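Local coordinates for protein ORF59 (Human herpesvirus 8, PDB 3HSL) that serves as the accessory subunit of the viral DNA polymerase, stimulating it and raising its processivity in lytic replication, probably as a sliding clamp, at residues V40-H43 / T48-L51; S52-V57 / K153-F158; V207-G212 / P272-H277; K221-P226 / D231-K236. All coordinates share one frame; numbering follows the deposited sequence.

Contact 1 (V40-H43 / T48-L51)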
loop_
_atom_site.group_PDB
_atom_site.type_symbol
_atom_site.label_atom_id
_atom_site.label_comp_id
_atom_site.label_asym_id
_atom_site.label_seq_id
_atom_site.Cartn_x
_atom_site.Cartn_y
_atom_site.Cartn_z
ATOM N N VAL A 40 -11.626 12.497 5.508
ATOM C CA VAL A 40 -12.284 11.883 6.650
ATOM C C VAL A 40 -12.895 13.016 7.464
ATOM O O VAL A 40 -12.275 14.090 7.609
ATOM C CB VAL A 40 -11.313 11.097 7.563
ATOM C CG1 VAL A 40 -12.086 10.456 8.731
ATOM C CG2 VAL A 40 -10.589 10.018 6.794
ATOM N N GLN A 41 -14.100 12.785 7.994
ATOM C CA GLN A 41 -14.783 13.788 8.785
ATOM C C GLN A 41 -15.386 13.254 10.065
ATOM O O GLN A 41 -15.854 12.095 10.124
ATOM C CB GLN A 41 -15.945 14.384 7.990
ATOM C CG GLN A 41 -15.564 15.082 6.713
ATOM C CD GLN A 41 -16.763 15.550 5.920
ATOM O OE1 GLN A 41 -17.804 14.883 5.874
ATOM N NE2 GLN A 41 -16.620 16.708 5.281
ATOM N N VAL A 42 -15.368 14.129 11.078
ATOM C CA VAL A 42 -15.954 13.877 12.382
ATOM C C VAL A 42 -16.885 15.060 12.580
ATOM O O VAL A 42 -16.431 16.192 12.744
ATOM C CB VAL A 42 -14.915 13.750 13.490
ATOM C CG1 VAL A 42 -15.603 13.720 14.855
ATOM C CG2 VAL A 42 -14.076 12.485 13.274
ATOM N N HIS A 43 -18.190 14.801 12.568
ATOM C CA HIS A 43 -19.169 15.877 12.641
ATOM C C HIS A 43 -20.493 15.477 13.266
ATOM O O HIS A 43 -20.801 14.290 13.393
ATOM C CB HIS A 43 -19.469 16.233 11.201
ATOM C CG HIS A 43 -19.930 15.047 10.426
ATOM N ND1 HIS A 43 -21.261 14.774 10.213
ATOM C CD2 HIS A 43 -19.237 14.050 9.820
ATOM C CE1 HIS A 43 -21.373 13.664 9.503
ATOM N NE2 HIS A 43 -20.160 13.203 9.252
ATOM N N THR A 48 -22.554 12.517 20.275
ATOM C CA THR A 48 -22.438 11.336 19.438
ATOM C C THR A 48 -22.204 11.808 18.008
ATOM O O THR A 48 -23.153 11.976 17.257
ATOM C CB THR A 48 -23.695 10.447 19.506
ATOM O OG1 THR A 48 -24.800 11.146 18.931
ATOM C CG2 THR A 48 -24.029 10.057 20.953
ATOM N N PRO A 49 -20.935 12.025 17.630
ATOM C CA PRO A 49 -20.651 12.491 16.288
ATOM C C PRO A 49 -20.560 11.364 15.272
ATOM O O PRO A 49 -20.364 10.203 15.622
ATOM C CB PRO A 49 -19.288 13.148 16.436
ATOM C CG PRO A 49 -18.616 12.370 17.531
ATOM C CD PRO A 49 -19.710 11.855 18.433
ATOM N N THR A 50 -20.703 11.730 14.007
ATOM C CA THR A 50 -20.649 10.796 12.918
ATOM C C THR A 50 -19.272 10.766 12.314
ATOM O O THR A 50 -18.571 11.783 12.253
ATOM C CB THR A 50 -21.666 11.175 11.852
ATOM O OG1 THR A 50 -22.977 11.027 12.403
ATOM C CG2 THR A 50 -21.558 10.281 10.652
ATOM N N LEU A 51 -18.899 9.574 11.871
ATOM C CA LEU A 51 -17.642 9.341 11.227
ATOM C C LEU A 51 -17.993 9.084 9.775
ATOM O O LEU A 51 -18.801 8.192 9.453
ATOM C CB LEU A 51 -16.931 8.136 11.832
ATOM C CG LEU A 51 -15.636 7.735 11.118
ATOM C CD1 LEU A 51 -14.534 8.803 11.180
ATOM C CD2 LEU A 51 -15.114 6.385 11.618
#
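His43 and Thr50 form the hydrogen-bonded pair of an antiparallel beta hairpin and illustrate how one backbone pair can also be stitched by its side chains. The strand segments 40-43 and 49-51 run at 167° to each other, and two backbone bonds close the pair: His43 N donates a hydrogen bond to Thr50 O (3.1 Å), and Thr50 N donates one to His43 O (2.6 Å).

The His43 side chain can be followed outward from CB. A chi1 of 56° tucks CG between the two backbone arms, which turns the ring across to the partner strand. His43 CG itself stands 4.0 Å from Thr50 O, and His43 CD2 comes nearer to that same carbonyl oxygen (3.4 Å). Across the ring from CD2, His43 CE1 lies 3.4 Å from Thr50 CB. At the tip, His43 NE2 passes 3.5 Å from Thr50 CG2, while it is hydrogen-bonded to Ser52 OG further along the same strand as Thr50. Thr50 CB thus sits over the ring face as a CH-pi contact, 29° off the normal. The other side of the hairpin is apolar: Val40 CG1 meets Leu51 CD1 at 3.8 Å, and Val42 CG1 flanks the Pro49 ring at CB.

Leu71 of strand 71-73 packs on Val42, Pro49 and Leu51, so that this apolar side is buried. The hairpin is flanked in the sheet by strand 83-89, bonded to Val40 and Val42 through Phe88 and Phe86, and by strand 61-67, bonded to Leu51 through Ile67.

Contact 2 (S52-V57 / K153-F158)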
loop_
_atom_site.group_PDB
_atom_site.type_symbol
_atom_site.label_atom_id
_atom_site.label_comp_id
_atom_site.label_asym_id
_atom_site.label_seq_id
_atom_site.Cartn_x
_atom_site.Cartn_y
_atom_site.Cartn_z
ATOM N N SER A 52 -17.394 9.863 8.890
ATOM C CA SER A 52 -17.664 9.681 7.472
ATOM C C SER A 52 -16.480 9.956 6.592
ATOM O O SER A 52 -15.580 10.697 6.976
ATOM C CB SER A 52 -18.926 10.410 7.033
ATOM O OG SER A 52 -18.995 11.688 7.602
ATOM N N VAL A 53 -16.495 9.339 5.412
ATOM C CA VAL A 53 -15.429 9.480 4.427
ATOM C C VAL A 53 -16.031 9.929 3.118
ATOM O O VAL A 53 -17.052 9.381 2.678
ATOM C CB VAL A 53 -14.790 8.135 4.077
ATOM C CG1 VAL A 53 -13.512 8.392 3.289
ATOM C CG2 VAL A 53 -14.480 7.337 5.313
ATOM N N LEU A 54 -15.410 10.912 2.496
ATOM C CA LEU A 54 -15.847 11.429 1.202
ATOM C C LEU A 54 -14.684 11.374 0.178
ATOM O O LEU A 54 -13.530 11.230 0.553
ATOM C CB LEU A 54 -16.402 12.860 1.349
ATOM C CG LEU A 54 -17.781 13.136 2.014
ATOM C CD1 LEU A 54 -18.054 12.437 3.374
ATOM C CD2 LEU A 54 -18.064 14.655 2.119
ATOM N N SER A 55 -14.984 11.480 -1.108
ATOM C CA SER A 55 -13.966 11.492 -2.148
ATOM C C SER A 55 -14.666 11.648 -3.474
ATOM O O SER A 55 -15.788 11.183 -3.647
ATOM C CB SER A 55 -13.126 10.211 -2.177
ATOM O OG SER A 55 -13.890 9.095 -2.604
ATOM N N SER A 56 -14.002 12.307 -4.412
ATOM C CA SER A 56 -14.562 12.493 -5.733
ATOM C C SER A 56 -14.614 11.132 -6.424
ATOM O O SER A 56 -13.929 10.196 -6.014
ATOM C CB SER A 56 -13.710 13.468 -6.526
ATOM O OG SER A 56 -12.398 12.980 -6.535
ATOM N N VAL A 57 -15.427 11.023 -7.466
ATOM C CA VAL A 57 -15.566 9.770 -8.190
ATOM C C VAL A 57 -15.705 10.139 -9.649
ATOM O O VAL A 57 -16.746 10.648 -10.081
ATOM C CB VAL A 57 -16.808 8.969 -7.709
ATOM C CG1 VAL A 57 -16.933 7.693 -8.445
ATOM C CG2 VAL A 57 -16.696 8.652 -6.265
ATOM N N LYS A 153 -11.642 22.083 5.503
ATOM C CA LYS A 153 -12.833 22.757 6.038
ATOM C C LYS A 153 -13.881 23.087 4.987
ATOM O O LYS A 153 -15.038 23.275 5.330
ATOM C CB LYS A 153 -12.486 24.021 6.835
ATOM C CG LYS A 153 -11.778 25.108 6.046
ATOM C CD LYS A 153 -11.579 26.368 6.871
ATOM C CE LYS A 153 -10.756 27.351 6.095
ATOM N NZ LYS A 153 -10.582 28.651 6.780
ATOM N N GLY A 154 -13.472 23.157 3.719
ATOM C CA GLY A 154 -14.369 23.470 2.609
ATOM C C GLY A 154 -15.385 22.385 2.280
ATOM O O GLY A 154 -16.475 22.683 1.787
ATOM N N ILE A 155 -15.024 21.130 2.551
ATOM C CA ILE A 155 -15.881 19.971 2.285
ATOM C C ILE A 155 -16.817 19.802 3.464
ATOM O O ILE A 155 -16.384 19.423 4.557
ATOM C CB ILE A 155 -15.065 18.661 2.193
ATOM C CG1 ILE A 155 -13.772 18.830 1.376
ATOM C CG2 ILE A 155 -15.942 17.503 1.726
ATOM C CD1 ILE A 155 -13.978 19.178 -0.051
ATOM N N LEU A 156 -18.097 20.073 3.258
ATOM C CA LEU A 156 -19.041 19.958 4.350
ATOM C C LEU A 156 -19.624 18.572 4.503
ATOM O O LEU A 156 -19.597 17.769 3.579
ATOM C CB LEU A 156 -20.173 20.999 4.227
ATOM C CG LEU A 156 -19.852 22.498 4.309
ATOM C CD1 LEU A 156 -21.117 23.298 4.200
ATOM C CD2 LEU A 156 -19.144 22.862 5.599
ATOM N N PRO A 157 -20.147 18.280 5.694
ATOM C CA PRO A 157 -20.809 17.016 5.882
ATOM C C PRO A 157 -22.205 17.345 5.383
ATOM O O PRO A 157 -23.025 17.928 6.108
ATOM C CB PRO A 157 -20.783 16.832 7.403
ATOM C CG PRO A 157 -19.981 18.006 7.950
ATOM C CD PRO A 157 -20.109 19.061 6.937
ATOM N N PHE A 158 -22.475 16.981 4.144
ATOM C CA PHE A 158 -23.778 17.295 3.542
ATOM C C PHE A 158 -24.601 16.061 3.107
ATOM O O PHE A 158 -25.363 16.108 2.110
ATOM C CB PHE A 158 -23.636 18.373 2.423
ATOM C CG PHE A 158 -22.401 18.205 1.526
ATOM C CD1 PHE A 158 -22.263 17.116 0.666
ATOM C CD2 PHE A 158 -21.379 19.159 1.549
ATOM C CE1 PHE A 158 -21.127 16.983 -0.147
ATOM C CE2 PHE A 158 -20.240 19.032 0.739
ATOM C CZ PHE A 158 -20.118 17.945 -0.105
#
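The Phe158 ring receives Leu54 obliquely: the methyl CD2 of Leu54 comes within 4.5 Å of Phe158 CE1, neither squarely above the ring nor in line with it. One face of the same ring is taken by the carbonyl oxygen of Leu156, which lies 3.0 Å above the ring plane and is displaced toward the rim. This oxygen belongs to the ring's own segment, so that the turn of chain 153-158 brings its aromatic group and its backbone to bear on a single leucine.

The setting is the clamp-like fold of the herpesvirus polymerase accessory subunits. Residues 52-56 form the later part of strand 49-56, and Val57 follows it, whereas 153-158 belongs to the long irregular connection between strands 143-149 and 169-172. Nearly a hundred residues of chain separate the two, and the example makes a general point: a loop can be laid against a strand without any backbone pairing. The nearest CA atoms, those of Leu54 and Ile155, are 8.6 Å apart, and no hydrogen bond crosses the contact.

On the strand, Leu54 makes all the close contacts with the loop. It is buried, and its CG stands anti to the carbonyl carbon (chi1 -73°), with the side chain directed at the loop. Leu54 and Ile155 run alongside each other, pointing opposite ways. Gln41 of the neighbouring strand 39-43 packs on both, bringing a polar amide to the border of this apolar contact, and Pro157 leans on His43 of that same strand. The methyl CD2 of Leu54 lies 3.6 Å from the methyl CG2 of Ile155, and the same CD2 lies 3.8 Å from the carbonyl Leu156 O.

Contact 3 (V207-G212 / P272-H277)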
loop_
_atom_site.group_PDB
_atom_site.type_symbol
_atom_site.label_atom_id
_atom_site.label_comp_id
_atom_site.label_asym_id
_atom_site.label_seq_id
_atom_site.Cartn_x
_atom_site.Cartn_y
_atom_site.Cartn_z
ATOM N N VAL A 207 -37.400 5.022 -17.795
ATOM C CA VAL A 207 -36.155 5.738 -17.580
ATOM C C VAL A 207 -35.241 5.373 -18.717
ATOM O O VAL A 207 -35.056 4.184 -18.995
ATOM C CB VAL A 207 -35.478 5.250 -16.330
ATOM C CG1 VAL A 207 -34.079 5.881 -16.185
ATOM C CG2 VAL A 207 -36.366 5.561 -15.141
ATOM N N THR A 208 -34.659 6.363 -19.387
ATOM C CA THR A 208 -33.792 6.002 -20.496
ATOM C C THR A 208 -32.379 6.573 -20.325
ATOM O O THR A 208 -32.199 7.705 -19.885
ATOM C CB THR A 208 -34.406 6.391 -21.876
ATOM O OG1 THR A 208 -33.872 7.612 -22.375
ATOM C CG2 THR A 208 -35.914 6.437 -21.821
ATOM N N PHE A 209 -31.386 5.763 -20.677
ATOM C CA PHE A 209 -29.980 6.160 -20.592
ATOM C C PHE A 209 -29.567 6.446 -22.021
ATOM O O PHE A 209 -29.643 5.578 -22.881
ATOM C CB PHE A 209 -29.152 5.077 -19.896
ATOM C CG PHE A 209 -29.536 4.864 -18.443
ATOM C CD1 PHE A 209 -28.792 5.457 -17.411
ATOM C CD2 PHE A 209 -30.638 4.078 -18.098
ATOM C CE1 PHE A 209 -29.138 5.270 -16.051
ATOM C CE2 PHE A 209 -31.000 3.879 -16.745
ATOM C CZ PHE A 209 -30.246 4.479 -15.718
ATOM N N SER A 210 -29.137 7.676 -22.262
ATOM C CA SER A 210 -28.763 8.130 -23.595
ATOM C C SER A 210 -27.356 8.667 -23.658
ATOM O O SER A 210 -26.959 9.559 -22.888
ATOM C CB SER A 210 -29.749 9.199 -24.089
ATOM O OG SER A 210 -29.348 9.693 -25.352
ATOM N N LEU A 211 -26.599 8.119 -24.594
ATOM C CA LEU A 211 -25.215 8.497 -24.703
ATOM C C LEU A 211 -24.737 8.374 -26.150
ATOM O O LEU A 211 -25.103 7.432 -26.860
ATOM C CB LEU A 211 -24.458 7.545 -23.780
ATOM C CG LEU A 211 -23.060 7.771 -23.248
ATOM C CD1 LEU A 211 -22.773 6.546 -22.425
ATOM C CD2 LEU A 211 -22.043 7.910 -24.342
ATOM N N GLY A 212 -23.916 9.324 -26.589
ATOM C CA GLY A 212 -23.437 9.307 -27.963
ATOM C C GLY A 212 -24.719 9.239 -28.756
ATOM O O GLY A 212 -25.566 10.136 -28.644
ATOM N N PRO A 272 -27.719 -0.506 -5.685
ATOM C CA PRO A 272 -27.953 0.834 -6.214
ATOM C C PRO A 272 -29.390 1.278 -6.394
ATOM O O PRO A 272 -30.243 0.506 -6.821
ATOM C CB PRO A 272 -27.277 0.794 -7.596
ATOM C CG PRO A 272 -26.314 -0.297 -7.528
ATOM C CD PRO A 272 -26.966 -1.324 -6.650
ATOM N N GLY A 273 -29.628 2.538 -6.057
ATOM C CA GLY A 273 -30.919 3.170 -6.204
ATOM C C GLY A 273 -30.621 4.557 -6.744
ATOM O O GLY A 273 -29.650 5.192 -6.313
ATOM N N LEU A 274 -31.440 5.031 -7.682
ATOM C CA LEU A 274 -31.249 6.358 -8.253
ATOM C C LEU A 274 -32.296 7.308 -7.717
ATOM O O LEU A 274 -33.464 6.948 -7.638
ATOM C CB LEU A 274 -31.368 6.329 -9.771
ATOM C CG LEU A 274 -30.523 5.335 -10.562
ATOM C CD1 LEU A 274 -30.699 5.616 -12.057
ATOM C CD2 LEU A 274 -29.063 5.440 -10.186
ATOM N N ILE A 275 -31.881 8.521 -7.347
ATOM C CA ILE A 275 -32.807 9.518 -6.824
ATOM C C ILE A 275 -32.521 10.837 -7.541
ATOM O O ILE A 275 -31.365 11.241 -7.662
ATOM C CB ILE A 275 -32.595 9.760 -5.312
ATOM C CG1 ILE A 275 -32.219 8.464 -4.574
ATOM C CG2 ILE A 275 -33.785 10.475 -4.714
ATOM C CD1 ILE A 275 -31.836 8.646 -3.114
ATOM N N TRP A 276 -33.576 11.499 -8.012
ATOM C CA TRP A 276 -33.467 12.781 -8.694
ATOM C C TRP A 276 -33.873 13.883 -7.753
ATOM O O TRP A 276 -35.062 14.092 -7.497
ATOM C CB TRP A 276 -34.346 12.853 -9.952
ATOM C CG TRP A 276 -33.790 12.190 -11.152
ATOM C CD1 TRP A 276 -33.128 12.795 -12.185
ATOM C CD2 TRP A 276 -33.834 10.794 -11.466
ATOM N NE1 TRP A 276 -32.757 11.861 -13.125
ATOM C CE2 TRP A 276 -33.180 10.625 -12.706
ATOM C CE3 TRP A 276 -34.366 9.665 -10.819
ATOM C CZ2 TRP A 276 -33.043 9.382 -13.310
ATOM C CZ3 TRP A 276 -34.230 8.429 -11.416
ATOM C CH2 TRP A 276 -33.573 8.294 -12.652
ATOM N N HIS A 277 -32.883 14.592 -7.237
ATOM C CA HIS A 277 -33.158 15.679 -6.322
ATOM C C HIS A 277 -33.601 16.946 -7.025
ATOM O O HIS A 277 -33.170 17.255 -8.144
ATOM C CB HIS A 277 -31.964 15.943 -5.416
ATOM C CG HIS A 277 -31.643 14.794 -4.529
ATOM N ND1 HIS A 277 -32.281 14.589 -3.326
ATOM C CD2 HIS A 277 -30.754 13.783 -4.664
ATOM C CE1 HIS A 277 -31.800 13.499 -2.756
ATOM N NE2 HIS A 277 -30.871 12.991 -3.548
#
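The strand parts of segments 207-212 and 272-277 meet through side chains alone, Val207 and Phe209 touching Trp276 and Leu274: their nearest CA atoms, in Val207 and Leu274, are 10.6 Å apart, and no hydrogen bond joins them.

Two pairs of residues bridge this gap. Phe209 and Leu274 reach toward each other from their two strands. The methyl CD1 of Leu274 reaches the phenylalanine at its edge, close to the ring plane, and lies 3.9 Å from Phe209 CZ, the atom furthest from the backbone. A chi1 of -65° sends the Phe209 ring out toward Leu274, although its CB does not itself point at the partner strand; it is the length of the ring that carries CZ across. In the second pair, Val207 CG1 stands 4.3 Å from CH2 of Trp276, at the outer end of the six-membered ring, and approaches it obliquely.

All four residues are buried, and neighbours from several strands close in around them. Val198 of strand 195-201 touches both Phe209 and Trp276, Ile218 and Phe220 of strand 214-222 pack on Phe209 and Val207, and strand 282-288 adds Val284 beside Leu274 and Leu282 beside Trp276.

In the order of strand pairing, 169-172, 241-243 and 214-222 lie between 270-276 and 206-211, yet the two meet inward. The contact is a worked example of a general arrangement: strands that are not hydrogen-bonded neighbours here pack through their side chains across a buried core, consistent with the clamp-like fold of this family.

Contact 4 (K221-P226 / D231-K236)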
loop_
_atom_site.group_PDB
_atom_site.type_symbol
_atom_site.label_atom_id
_atom_site.label_comp_id
_atom_site.label_asym_id
_atom_site.label_seq_id
_atom_site.Cartn_x
_atom_site.Cartn_y
_atom_site.Cartn_z
ATOM N N LYS A 221 -42.540 -0.408 -12.491
ATOM C CA LYS A 221 -43.894 -0.350 -11.948
ATOM C C LYS A 221 -43.870 0.793 -10.924
ATOM O O LYS A 221 -43.104 0.752 -9.946
ATOM C CB LYS A 221 -44.336 -1.681 -11.320
ATOM N N PRO A 222 -44.704 1.822 -11.146
ATOM C CA PRO A 222 -44.736 2.943 -10.216
ATOM C C PRO A 222 -45.662 2.673 -9.031
ATOM O O PRO A 222 -46.782 2.190 -9.232
ATOM C CB PRO A 222 -45.289 4.080 -11.075
ATOM C CG PRO A 222 -46.161 3.402 -12.094
ATOM C CD PRO A 222 -45.646 1.999 -12.270
ATOM N N GLU A 223 -45.214 2.975 -7.811
ATOM C CA GLU A 223 -46.065 2.760 -6.634
ATOM C C GLU A 223 -47.151 3.816 -6.405
ATOM O O GLU A 223 -46.856 5.010 -6.326
ATOM C CB GLU A 223 -45.245 2.531 -5.358
ATOM C CG GLU A 223 -44.673 1.116 -5.203
ATOM C CD GLU A 223 -45.746 0.019 -4.990
ATOM O OE1 GLU A 223 -46.969 0.259 -5.181
ATOM O OE2 GLU A 223 -45.338 -1.107 -4.622
ATOM N N THR A 224 -48.402 3.356 -6.301
ATOM C CA THR A 224 -49.537 4.242 -6.056
ATOM C C THR A 224 -49.330 4.842 -4.675
ATOM O O THR A 224 -49.093 6.047 -4.552
ATOM C CB THR A 224 -50.902 3.491 -6.093
ATOM O OG1 THR A 224 -51.091 2.895 -7.380
ATOM C CG2 THR A 224 -52.070 4.442 -5.802
ATOM N N LYS A 225 -49.417 3.991 -3.649
ATOM C CA LYS A 225 -49.247 4.403 -2.260
ATOM C C LYS A 225 -48.082 5.384 -2.095
ATOM O O LYS A 225 -46.972 5.119 -2.580
ATOM C CB LYS A 225 -49.041 3.181 -1.359
ATOM N N PRO A 226 -48.336 6.523 -1.416
ATOM C CA PRO A 226 -47.303 7.531 -1.161
ATOM C C PRO A 226 -46.246 6.956 -0.218
ATOM O O PRO A 226 -46.560 6.600 0.920
ATOM C CB PRO A 226 -48.080 8.670 -0.483
ATOM C CG PRO A 226 -49.527 8.425 -0.861
ATOM C CD PRO A 226 -49.643 6.939 -0.877
ATOM N N ASP A 231 -38.247 2.411 1.877
ATOM C CA ASP A 231 -39.218 1.475 2.470
ATOM C C ASP A 231 -40.502 1.473 1.641
ATOM O O ASP A 231 -41.029 2.536 1.308
ATOM C CB ASP A 231 -39.475 1.809 3.942
ATOM C CG ASP A 231 -38.214 1.684 4.800
ATOM O OD1 ASP A 231 -37.263 0.986 4.384
ATOM O OD2 ASP A 231 -38.161 2.279 5.897
ATOM N N GLY A 232 -41.000 0.288 1.304
ATOM C CA GLY A 232 -42.211 0.184 0.486
ATOM C C GLY A 232 -41.924 0.222 -1.014
ATOM O O GLY A 232 -42.709 0.770 -1.796
ATOM N N LEU A 233 -40.789 -0.366 -1.394
ATOM C CA LEU A 233 -40.305 -0.490 -2.771
ATOM C C LEU A 233 -39.292 -1.648 -2.790
ATOM O O LEU A 233 -38.362 -1.644 -3.609
ATOM C CB LEU A 233 -39.597 0.786 -3.250
ATOM C CG LEU A 233 -40.177 2.186 -3.501
ATOM C CD1 LEU A 233 -39.066 3.158 -3.852
ATOM C CD2 LEU A 233 -41.196 2.207 -4.614
ATOM N N LYS A 234 -39.465 -2.633 -1.894
ATOM C CA LYS A 234 -38.528 -3.772 -1.792
ATOM C C LYS A 234 -39.204 -5.122 -1.506
ATOM O O LYS A 234 -39.268 -5.536 -0.351
ATOM C CB LYS A 234 -37.557 -3.524 -0.646
ATOM C CG LYS A 234 -36.863 -2.189 -0.614
ATOM C CD LYS A 234 -36.093 -2.148 0.683
ATOM C CE LYS A 234 -35.484 -0.807 0.962
ATOM N NZ LYS A 234 -34.781 -0.851 2.273
ATOM N N GLY A 235 -39.709 -5.818 -2.526
ATOM C CA GLY A 235 -39.681 -5.352 -3.903
ATOM C C GLY A 235 -38.684 -5.947 -4.882
ATOM O O GLY A 235 -39.042 -6.862 -5.638
ATOM N N LYS A 236 -37.443 -5.431 -4.865
ATOM C CA LYS A 236 -36.391 -5.852 -5.825
ATOM C C LYS A 236 -36.036 -7.356 -5.939
ATOM O O LYS A 236 -34.873 -7.773 -5.836
ATOM C CB LYS A 236 -35.141 -4.922 -5.827
ATOM C CG LYS A 236 -34.123 -5.005 -4.660
ATOM C CD LYS A 236 -34.629 -4.585 -3.282
ATOM C CE LYS A 236 -33.487 -4.676 -2.273
ATOM N NZ LYS A 236 -33.901 -4.293 -0.902
#
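Glu223 and Leu233 mark the nearest approach of two largely irregular segments, with 7.7 Å between their CA atoms; only 221-222 is strand, and no hydrogen bond passes between 221-226 and 231-236. The second segment turns sharply, with Gly232 at a positive phi of 87° and a cis peptide bond preceding Gly235.

The side-chain contact is made by the aliphatic part of a charged residue. Glu223 is bent at chi2 (-67°), and its methylene carbons rather than its carboxylate meet the loop. Glu223 CG lies 3.7 Å from Leu233 CD2 and 3.9 Å from Gly232 O, while Glu223 CB stands 4.1 Å from the same leucine methyl. The two side chains pass antiparallel to one another. Leu233 is the buried member of the pair, and Val241 and Val243 of strand 241-243 pack against it, Val241 touching Glu223 as well. A long salt bridge within the second segment joins Lys234 NZ and Asp231 OD1 (3.7 Å).

The backbones of Lys221, in strand 214-222, and of Glu223, just after it, are hydrogen-bonded to Gly242. Strands 214-222 and 241-243 are parallel neighbours, so the chain between them has to travel back before it can pair. Here that return is an irregular loop in which Leu233 packs against the methylenes of Glu223, plain structural packing at the periphery of the clamp-like fold.

Contacts 1 and 2 are continuous, their centres 11 Å apart. Strand 49-56 serves both, and Gln41 and His43 of contact 1 are joined to Ser52 of contact 2 through hydrogen bonds from Gln41 N to Ser52 O (2.8 Å) and between His43 NE2 and Ser52 OG (2.5 Å). Contacts 3 and 4 lie in the other half of the chain; their centres are 18 Å apart and their nearest atoms about 7 Å, and the adjacent strands 206-211 and 214-222 link them. Between the halves, contacts 2 and 3 come within about 8 Å at their nearest atoms, whereas the centres of contacts 1 and 3 are 30 Å apart, on opposite sides of the chain's centre.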